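Local coordinates for protein ecto-NAD+ glycohydrolase (CD38 molecule) (Bos taurus, PDB 3GC6) that belongs to the ADP-ribosyl cyclase family and is an ecto-enzyme of the CD38 type, built from a helical part and a parallel beta sheet, at residues L106-W120 / Y145-F157. The protein carries 1 engineered substitution. Residues are numbered along the deposited sequence; the frame is centred on the assembly and turned at random. Where two conformers were deposited one is given.
Sequences LEDTLLGYLADGLRW and YLSVFWEVLSERF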
ATOM      1  N   LEU A 106      15.683  12.956  -0.015  1.00  4.04           N
ATOM      2  CA  LEU A 106      15.778  11.863   0.953  1.00  3.99           C
ATOM      3  C   LEU A 106      14.482  11.794   1.753  1.00  4.10           C
ATOM      4  O   LEU A 106      14.021  10.713   2.100  1.00  4.19           O
ATOM      5  CB  LEU A 106      16.970  12.106   1.876  1.00  4.39           C
ATOM      6  CG  LEU A 106      17.274  11.029   2.934  1.00  4.82           C
ATOM      7  CD1 LEU A 106      17.508   9.695   2.256  1.00  5.36           C
ATOM      8  CD2 LEU A 106      18.457  11.447   3.804  1.00  5.06           C
ATOM      9  N   GLU A 107      13.909  12.957   2.053  1.00  4.02           N
ATOM     10  CA  GLU A 107      12.689  13.012   2.858  1.00  4.59           C
ATOM     11  C   GLU A 107      11.443  12.623   2.082  1.00  4.78           C
ATOM     12  O   GLU A 107      10.347  12.573   2.644  1.00  4.90           O
ATOM     13  CB  GLU A 107      12.554  14.404   3.488  1.00  5.09           C
ATOM     14  CG  GLU A 107      13.666  14.768   4.435  1.00  5.28           C
ATOM     15  CD  GLU A 107      14.993  15.105   3.741  1.00  6.39           C
ATOM     16  OE1 GLU A 107      14.985  15.525   2.569  1.00  5.20           O
ATOM     17  OE2 GLU A 107      16.054  14.997   4.365  1.00  8.04           O
ATOM     18  N   ASP A 108      11.611  12.315   0.792  1.00  4.39           N
ATOM     19  CA  ASP A 108      10.516  11.844  -0.042  1.00  4.74           C
ATOM     20  C   ASP A 108      10.571  10.323  -0.269  1.00  4.34           C
ATOM     21  O   ASP A 108       9.733   9.764  -0.966  1.00  4.87           O
ATOM     22  CB  ASP A 108      10.509  12.591  -1.380  1.00  4.89           C
ATOM     23  CG  ASP A 108      10.279  14.083  -1.216  1.00  6.45           C
ATOM     24  OD1 ASP A 108       9.260  14.447  -0.551  1.00  6.42           O
ATOM     25  OD2 ASP A 108      11.073  14.892  -1.761  1.00  5.91           O
ATOM     26  N   THR A 109      11.605   9.653   0.271  1.00  3.82           N
ATOM     27  CA  THR A 109      11.619   8.193   0.287  1.00  3.90           C
ATOM     28  C   THR A 109      10.651   7.738   1.387  1.00  3.38           C
ATOM     29  O   THR A 109      10.272   8.538   2.251  1.00  3.94           O
ATOM     30  CB  THR A 109      13.040   7.650   0.618  1.00  3.87           C
ATOM     31  OG1 THR A 109      13.462   8.068   1.923  1.00  3.97           O
ATOM     32  CG2 THR A 109      14.047   8.145  -0.444  1.00  4.02           C
ATOM     33  N   LEU A 110      10.277   6.454   1.397  1.00  3.75           N
ATOM     34  CA  LEU A 110       9.341   5.983   2.441  1.00  3.69           C
ATOM     35  C   LEU A 110       9.899   6.264   3.841  1.00  3.64           C
ATOM     36  O   LEU A 110       9.257   6.916   4.686  1.00  3.89           O
ATOM     37  CB  LEU A 110       9.060   4.499   2.267  1.00  3.73           C
ATOM     38  CG  LEU A 110       7.930   3.894   3.112  1.00  3.77           C
ATOM     39  CD1 LEU A 110       7.395   2.607   2.452  1.00  4.58           C
ATOM     40  CD2 LEU A 110       8.438   3.593   4.517  1.00  4.53           C
ATOM     41  N   LEU A 111      11.129   5.798   4.072  1.00  3.52           N
ATOM     42  CA  LEU A 111      11.690   5.928   5.415  1.00  3.42           C
ATOM     43  C   LEU A 111      11.956   7.401   5.777  1.00  3.20           C
ATOM     44  O   LEU A 111      11.810   7.796   6.947  1.00  3.46           O
ATOM     45  CB  LEU A 111      12.964   5.059   5.572  1.00  3.57           C
ATOM     46  CG  LEU A 111      12.684   3.552   5.531  1.00  3.86           C
ATOM     47  CD1 LEU A 111      13.999   2.777   5.652  1.00  4.20           C
ATOM     48  CD2 LEU A 111      11.700   3.133   6.689  1.00  4.11           C
ATOM     49  N   GLY A 112      12.449   8.180   4.796  1.00  3.43           N
ATOM     50  CA  GLY A 112      12.692   9.606   5.028  1.00  3.39           C
ATOM     51  C   GLY A 112      11.391  10.320   5.363  1.00  3.62           C
ATOM     52  O   GLY A 112      11.359  11.227   6.205  1.00  3.79           O
ATOM     53  N   TYR A 113      10.321   9.933   4.686  1.00  3.66           N
ATOM     54  CA  TYR A 113       9.019  10.513   4.950  1.00  3.85           C
ATOM     55  C   TYR A 113       8.514  10.161   6.348  1.00  3.47           C
ATOM     56  O   TYR A 113       7.991  11.027   7.070  1.00  4.15           O
ATOM     57  CB  TYR A 113       8.037  10.043   3.858  1.00  3.74           C
ATOM     58  CG  TYR A 113       6.649  10.641   3.970  1.00  4.44           C
ATOM     59  CD1 TYR A 113       6.369  11.858   3.380  1.00  5.23           C
ATOM     60  CD2 TYR A 113       5.619   9.978   4.630  1.00  4.65           C
ATOM     61  CE1 TYR A 113       5.081  12.423   3.473  1.00  5.75           C
ATOM     62  CE2 TYR A 113       4.330  10.526   4.715  1.00  4.75           C
ATOM     63  CZ  TYR A 113       4.081  11.752   4.143  1.00  5.62           C
ATOM     64  OH  TYR A 113       2.802  12.314   4.216  1.00  6.74           O
ATOM     65  N   LEU A 114       8.669   8.902   6.751  1.00  3.50           N
ATOM     66  CA  LEU A 114       8.241   8.536   8.110  1.00  3.77           C
ATOM     67  C   LEU A 114       8.959   9.384   9.170  1.00  3.66           C
ATOM     68  O   LEU A 114       8.341   9.822  10.131  1.00  3.97           O
ATOM     69  CB  LEU A 114       8.547   7.069   8.407  1.00  4.02           C
ATOM     70  CG  LEU A 114       7.484   6.028   8.136  1.00  5.64           C
ATOM     71  CD1 LEU A 114       6.663   6.297   6.897  1.00  6.00           C
ATOM     72  CD2 LEU A 114       8.046   4.555   8.253  1.00  5.23           C
ATOM     73  N   ALA A 115      10.279   9.564   9.006  1.00  3.41           N
ATOM     74  CA  ALA A 115      11.122  10.097  10.081  1.00  3.22           C
ATOM     75  C   ALA A 115      11.267  11.613  10.073  1.00  3.62           C
ATOM     76  O   ALA A 115      11.657  12.195  11.057  1.00  3.60           O
ATOM     77  CB  ALA A 115      12.505   9.434   9.981  1.00  3.63           C
ATOM     78  N   ASP A 116      10.913  12.269   8.963  1.00  3.70           N
ATOM     79  CA  ASP A 116      11.201  13.693   8.811  1.00  4.17           C
ATOM     80  C   ASP A 116      10.594  14.490   9.959  1.00  3.77           C
ATOM     81  O   ASP A 116       9.384  14.369  10.226  1.00  3.94           O
ATOM     82  CB  ASP A 116      10.581  14.183   7.495  1.00  4.20           C
ATOM     83  CG  ASP A 116      11.107  15.558   7.061  1.00  5.97           C
ATOM     84  OD1 ASP A 116      12.111  16.039   7.593  1.00  6.22           O
ATOM     85  OD2 ASP A 116      10.484  16.128   6.146  1.00  8.30           O
ATOM     86  N   GLY A 117      11.431  15.296  10.617  1.00  4.16           N
ATOM     87  CA  GLY A 117      10.948  16.156  11.697  1.00  4.29           C
ATOM     88  C   GLY A 117      10.737  15.487  13.039  1.00  4.61           C
ATOM     89  O   GLY A 117      10.428  16.183  14.025  1.00  5.44           O
ATOM     90  N   LEU A 118      10.901  14.165  13.107  1.00  3.97           N
ATOM     91  CA  LEU A 118      10.688  13.459  14.371  1.00  3.84           C
ATOM     92  C   LEU A 118      11.986  13.297  15.178  1.00  3.67           C
ATOM     93  O   LEU A 118      13.110  13.447  14.650  1.00  3.98           O
ATOM     94  CB  LEU A 118      10.077  12.077  14.152  1.00  3.98           C
ATOM     95  CG  LEU A 118       8.855  12.039  13.238  1.00  3.69           C
ATOM     96  CD1 LEU A 118       8.242  10.624  13.196  1.00  4.04           C
ATOM     97  CD2 LEU A 118       7.812  13.058  13.726  1.00  4.28           C
ATOM     98  N   ARG A 119      11.796  12.999  16.464  0.50  3.96           N
ATOM     99  CA  ARG A 119      12.875  12.686  17.396  0.50  4.25           C
ATOM    100  C   ARG A 119      12.561  11.341  18.027  0.50  4.01           C
ATOM    101  O   ARG A 119      11.399  11.013  18.254  0.50  4.00           O
ATOM    102  CB  ARG A 119      12.942  13.757  18.491  0.50  4.47           C
ATOM    103  CG  ARG A 119      13.142  15.171  17.964  0.50  5.50           C
ATOM    104  CD  ARG A 119      14.456  15.260  17.224  0.50  6.64           C
ATOM    105  NE  ARG A 119      14.765  16.596  16.723  0.50  7.78           N
ATOM    106  CZ  ARG A 119      15.379  17.535  17.433  0.50  8.65           C
ATOM    107  NH1 ARG A 119      15.746  17.288  18.687  0.50  9.01           N
ATOM    108  NH2 ARG A 119      15.629  18.721  16.889  0.50  9.01           N
ATOM    109  N   TRP A 120      13.597  10.552  18.305  1.00  3.99           N
ATOM    110  CA  TRP A 120      13.367   9.334  19.038  1.00  3.77           C
ATOM    111  C   TRP A 120      14.619   8.824  19.683  1.00  3.80           C
ATOM    112  O   TRP A 120      15.741   9.059  19.211  1.00  3.94           O
ATOM    113  CB  TRP A 120      12.791   8.256  18.121  1.00  3.61           C
ATOM    114  CG  TRP A 120      13.737   7.825  16.974  1.00  3.19           C
ATOM    115  CD1 TRP A 120      14.622   6.796  16.984  1.00  3.49           C
ATOM    116  CD2 TRP A 120      13.852   8.442  15.681  1.00  3.53           C
ATOM    117  NE1 TRP A 120      15.289   6.703  15.769  1.00  3.94           N
ATOM    118  CE2 TRP A 120      14.829   7.711  14.952  1.00  3.41           C
ATOM    119  CE3 TRP A 120      13.238   9.539  15.072  1.00  3.91           C
ATOM    120  CZ2 TRP A 120      15.186   8.034  13.652  1.00  3.29           C
ATOM    121  CZ3 TRP A 120      13.582   9.853  13.769  1.00  3.94           C
ATOM    122  CH2 TRP A 120      14.541   9.099  13.072  1.00  3.43           C
ATOM    123  N   TYR A 145      20.702   7.099  17.995  1.00  3.77           N
ATOM    124  CA  TYR A 145      19.842   6.475  17.000  1.00  3.55           C
ATOM    125  C   TYR A 145      19.263   7.452  15.949  1.00  3.62           C
ATOM    126  O   TYR A 145      19.055   7.066  14.777  1.00  3.92           O
ATOM    127  CB  TYR A 145      18.744   5.619  17.692  1.00  3.37           C
ATOM    128  CG  TYR A 145      19.345   4.301  18.115  1.00  3.80           C
ATOM    129  CD1 TYR A 145      19.851   4.106  19.402  1.00  4.52           C
ATOM    130  CD2 TYR A 145      19.515   3.285  17.181  1.00  4.23           C
ATOM    131  CE1 TYR A 145      20.467   2.879  19.747  1.00  4.34           C
ATOM    132  CE2 TYR A 145      20.117   2.071  17.498  1.00  4.28           C
ATOM    133  CZ  TYR A 145      20.586   1.867  18.790  1.00  4.43           C
ATOM    134  OH  TYR A 145      21.208   0.673  19.066  1.00  4.74           O
ATOM    135  N   LEU A 146      19.013   8.699  16.342  1.00  3.60           N
ATOM    136  CA  LEU A 146      18.462   9.667  15.374  1.00  4.12           C
ATOM    137  C   LEU A 146      19.523  10.039  14.333  1.00  4.07           C
ATOM    138  O   LEU A 146      19.304   9.936  13.126  1.00  4.13           O
ATOM    139  CB  LEU A 146      17.899  10.891  16.112  1.00  4.50           C
ATOM    140  CG  LEU A 146      17.484  12.087  15.255  1.00  5.20           C
ATOM    141  CD1 LEU A 146      16.461  11.662  14.263  1.00  5.65           C
ATOM    142  CD2 LEU A 146      16.945  13.222  16.172  1.00  5.74           C
ATOM    143  N   SER A 147      20.706  10.431  14.801  1.00  4.21           N
ATOM    144  CA  SER A 147      21.799  10.809  13.903  1.00  4.17           C
ATOM    145  C   SER A 147      22.238   9.647  13.012  1.00  4.01           C
ATOM    146  O   SER A 147      22.426   9.813  11.786  1.00  4.35           O
ATOM    147  CB  SER A 147      23.001  11.309  14.740  1.00  4.09           C
ATOM    148  OG  SER A 147      22.641  12.474  15.461  1.00  4.67           O
ATOM    149  N   VAL A 148      22.396   8.460  13.614  1.00  3.92           N
ATOM    150  CA  VAL A 148      22.830   7.295  12.857  1.00  3.77           C
ATOM    151  C   VAL A 148      21.797   6.892  11.785  1.00  3.86           C
ATOM    152  O   VAL A 148      22.153   6.513  10.660  1.00  4.01           O
ATOM    153  CB  VAL A 148      23.234   6.140  13.790  1.00  3.73           C
ATOM    154  CG1 VAL A 148      23.448   4.878  12.989  1.00  4.04           C
ATOM    155  CG2 VAL A 148      24.498   6.561  14.537  1.00  3.82           C
ATOM    156  N   PHE A 149      20.510   7.014  12.094  1.00  3.38           N
ATOM    157  CA  PHE A 149      19.467   6.735  11.096  1.00  3.48           C
ATOM    158  C   PHE A 149      19.705   7.600   9.851  1.00  3.68           C
ATOM    159  O   PHE A 149      19.727   7.107   8.709  1.00  3.86           O
ATOM    160  CB  PHE A 149      18.088   7.067  11.668  1.00  3.44           C
ATOM    161  CG  PHE A 149      17.001   7.035  10.642  1.00  3.37           C
ATOM    162  CD1 PHE A 149      16.395   5.825  10.272  1.00  3.35           C
ATOM    163  CD2 PHE A 149      16.593   8.208  10.031  1.00  3.84           C
ATOM    164  CE1 PHE A 149      15.344   5.810   9.279  1.00  3.44           C
ATOM    165  CE2 PHE A 149      15.574   8.196   9.056  1.00  3.83           C
ATOM    166  CZ  PHE A 149      14.959   7.002   8.700  1.00  3.32           C
ATOM    167  N   TRP A 150      19.858   8.907  10.052  1.00  3.61           N
ATOM    168  CA  TRP A 150      19.960   9.782   8.867  1.00  3.65           C
ATOM    169  C   TRP A 150      21.285   9.529   8.134  1.00  3.92           C
ATOM    170  O   TRP A 150      21.360   9.692   6.918  1.00  3.99           O
ATOM    171  CB  TRP A 150      19.790  11.248   9.278  1.00  3.81           C
ATOM    172  CG  TRP A 150      18.371  11.536   9.619  1.00  3.70           C
ATOM    173  CD1 TRP A 150      17.863  11.784  10.863  1.00  4.19           C
ATOM    174  CD2 TRP A 150      17.260  11.614   8.712  1.00  3.93           C
ATOM    175  NE1 TRP A 150      16.493  11.997  10.797  1.00  3.50           N
ATOM    176  CE2 TRP A 150      16.103  11.884   9.473  1.00  3.62           C
ATOM    177  CE3 TRP A 150      17.122  11.437   7.328  1.00  3.89           C
ATOM    178  CZ2 TRP A 150      14.826  12.030   8.876  1.00  3.81           C
ATOM    179  CZ3 TRP A 150      15.871  11.560   6.747  1.00  3.74           C
ATOM    180  CH2 TRP A 150      14.729  11.855   7.511  1.00  3.40           C
ATOM    181  N   GLU A 151      22.320   9.155   8.883  1.00  4.12           N
ATOM    182  CA  GLU A 151      23.615   8.853   8.264  1.00  4.42           C
ATOM    183  C   GLU A 151      23.469   7.619   7.373  1.00  4.05           C
ATOM    184  O   GLU A 151      23.887   7.642   6.198  1.00  4.57           O
ATOM    185  CB  GLU A 151      24.677   8.682   9.372  1.00  5.09           C
ATOM    186  CG  GLU A 151      25.904   7.857   9.112  1.00  7.39           C
ATOM    187  CD  GLU A 151      26.523   7.441  10.469  1.00 10.10           C
ATOM    188  OE1 GLU A 151      26.680   8.330  11.341  1.00 12.03           O
ATOM    189  OE2 GLU A 151      26.790   6.246  10.697  1.00 11.24           O
ATOM    190  N   VAL A 152      22.897   6.525   7.883  1.00  4.27           N
ATOM    191  CA  VAL A 152      22.855   5.321   7.076  1.00  4.15           C
ATOM    192  C   VAL A 152      21.829   5.467   5.945  1.00  4.07           C
ATOM    193  O   VAL A 152      22.050   4.979   4.829  1.00  4.53           O
ATOM    194  CB  VAL A 152      22.622   4.041   7.921  1.00  4.90           C
ATOM    195  CG1 VAL A 152      21.327   4.106   8.636  1.00  5.20           C
ATOM    196  CG2 VAL A 152      22.733   2.788   7.015  1.00  5.77           C
ATOM    197  N   LEU A 153      20.717   6.137   6.222  1.00  3.97           N
ATOM    198  CA  LEU A 153      19.762   6.370   5.132  1.00  3.82           C
ATOM    199  C   LEU A 153      20.429   7.178   4.029  1.00  3.62           C
ATOM    200  O   LEU A 153      20.229   6.902   2.836  1.00  3.94           O
ATOM    201  CB  LEU A 153      18.489   7.086   5.603  1.00  4.13           C
ATOM    202  CG  LEU A 153      17.251   6.836   4.731  1.00  4.64           C
ATOM    203  CD1 LEU A 153      16.765   5.368   4.831  1.00  4.72           C
ATOM    204  CD2 LEU A 153      16.158   7.830   5.100  1.00  4.30           C
ATOM    205  N   SER A 154      21.185   8.185   4.435  1.00  3.86           N
ATOM    206  CA  SER A 154      21.903   9.054   3.456  1.00  3.98           C
ATOM    207  C   SER A 154      22.880   8.258   2.607  1.00  4.22           C
ATOM    208  O   SER A 154      22.994   8.459   1.387  1.00  4.19           O
ATOM    209  CB  SER A 154      22.692  10.144   4.193  1.00  4.09           C
ATOM    210  OG  SER A 154      21.828  11.128   4.702  1.00  4.74           O
ATOM    211  N   GLU A 155      23.641   7.378   3.253  1.00  4.09           N
ATOM    212  CA  GLU A 155      24.604   6.514   2.518  1.00  4.32           C
ATOM    213  C   GLU A 155      23.916   5.666   1.490  1.00  4.22           C
ATOM    214  O   GLU A 155      24.362   5.579   0.339  1.00  4.40           O
ATOM    215  CB  GLU A 155      25.358   5.595   3.491  1.00  4.87           C
ATOM    216  CG  GLU A 155      26.276   6.351   4.420  1.00  6.63           C
ATOM    217  CD  GLU A 155      27.119   5.433   5.302  1.00  8.50           C
ATOM    218  OE1 GLU A 155      26.743   4.263   5.486  1.00  9.10           O
ATOM    219  OE2 GLU A 155      28.146   5.904   5.839  1.00 10.18           O
ATOM    220  N   ARG A 156      22.812   5.024   1.881  1.00  4.03           N
ATOM    221  CA  ARG A 156      22.155   4.097   0.970  1.00  4.11           C
ATOM    222  C   ARG A 156      21.524   4.882  -0.189  1.00  3.93           C
ATOM    223  O   ARG A 156      21.594   4.468  -1.345  1.00  4.30           O
ATOM    224  CB  ARG A 156      21.146   3.238   1.708  1.00  4.19           C
ATOM    225  CG  ARG A 156      21.799   2.314   2.753  1.00  5.63           C
ATOM    226  CD  ARG A 156      22.573   1.182   2.064  1.00  7.34           C
ATOM    227  NE  ARG A 156      21.664   0.305   1.328  1.00  8.20           N
ATOM    228  CZ  ARG A 156      21.120  -0.803   1.840  1.00  8.10           C
ATOM    229  NH1 ARG A 156      21.404  -1.157   3.087  1.00  9.11           N
ATOM    230  NH2 ARG A 156      20.289  -1.544   1.113  1.00  8.38           N
ATOM    231  N   PHE A 157      20.978   6.067   0.121  1.00  3.72           N
ATOM    232  CA  PHE A 157      20.366   6.967  -0.879  1.00  3.78           C
ATOM    233  C   PHE A 157      21.448   7.383  -1.899  1.00  3.52           C
ATOM    234  O   PHE A 157      21.218   7.323  -3.111  1.00  3.84           O
ATOM    235  CB  PHE A 157      19.839   8.169  -0.086  1.00  3.76           C
ATOM    236  CG  PHE A 157      19.156   9.259  -0.901  1.00  3.78           C
ATOM    237  CD1 PHE A 157      17.878   9.066  -1.436  1.00  3.89           C
ATOM    238  CD2 PHE A 157      19.721  10.536  -0.965  1.00  3.97           C
ATOM    239  CE1 PHE A 157      17.215  10.125  -2.112  1.00  4.30           C
ATOM    240  CE2 PHE A 157      19.068  11.587  -1.639  1.00  4.03           C
ATOM    241  CZ  PHE A 157      17.827  11.375  -2.215  1.00  4.29           C
TER
HETATM  242  O   HOH W   1      14.132  13.083  12.150  1.00  4.47           O
HETATM  243  O   HOH W   2      18.508   9.315  19.394  1.00  5.23           O
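Leu-106, Ala-115 and Trp-120 meet Phe-149, Trp-150 and Phe-157 in a buried contact of the ADP-ribosyl cyclase fold, in which a short helix and the segments flanking it pack against a longer helix. Helix 110-115 runs nearly antiparallel to helix 145-157, the axes 11.1 Å apart at closest approach and 155° between their directions. The helix 145-159 leads into strand 164-170 of the parallel sheet, while helices 20-35 and 44-55 pack on helix 110-115. No direct hydrogen bond joins the two segments; apolar side chains and aromatic rings make up the interface. Trp-120 turns the edge of its six-membered ring to the face of Phe-149, a T-shaped pair with planes at 80°. Leu-146 CD1 lies over a face of that Trp-120 ring, 3.7 Å from its centroid, a CH-pi contact. At the far end Leu-106 CD1 sits over the Phe-157 ring. Leu-106 CG lies anti to the backbone N (chi1 -178°), which carries both methyls to helix 145-157: CD1 takes Phe-157 and Leu-153, and CD2 meets the Trp-150 edge. Midway along the contact, Ala-115 CB touches Phe-149 CE2 at 3.4 Å and also meets Trp-150 CZ2. Thr-109 N-caps helix 110-115, its OG1 accepting from Gly-112 N and donating to Leu-106 O. Beyond the helix, a type II turn brings Leu-118 O back beside Ala-115 O. One water bridges the segments there: it donates to both oxygens, and its own oxygen accepts from Trp-150 NE1 at 2.9 Å, in the plane of the indole ring.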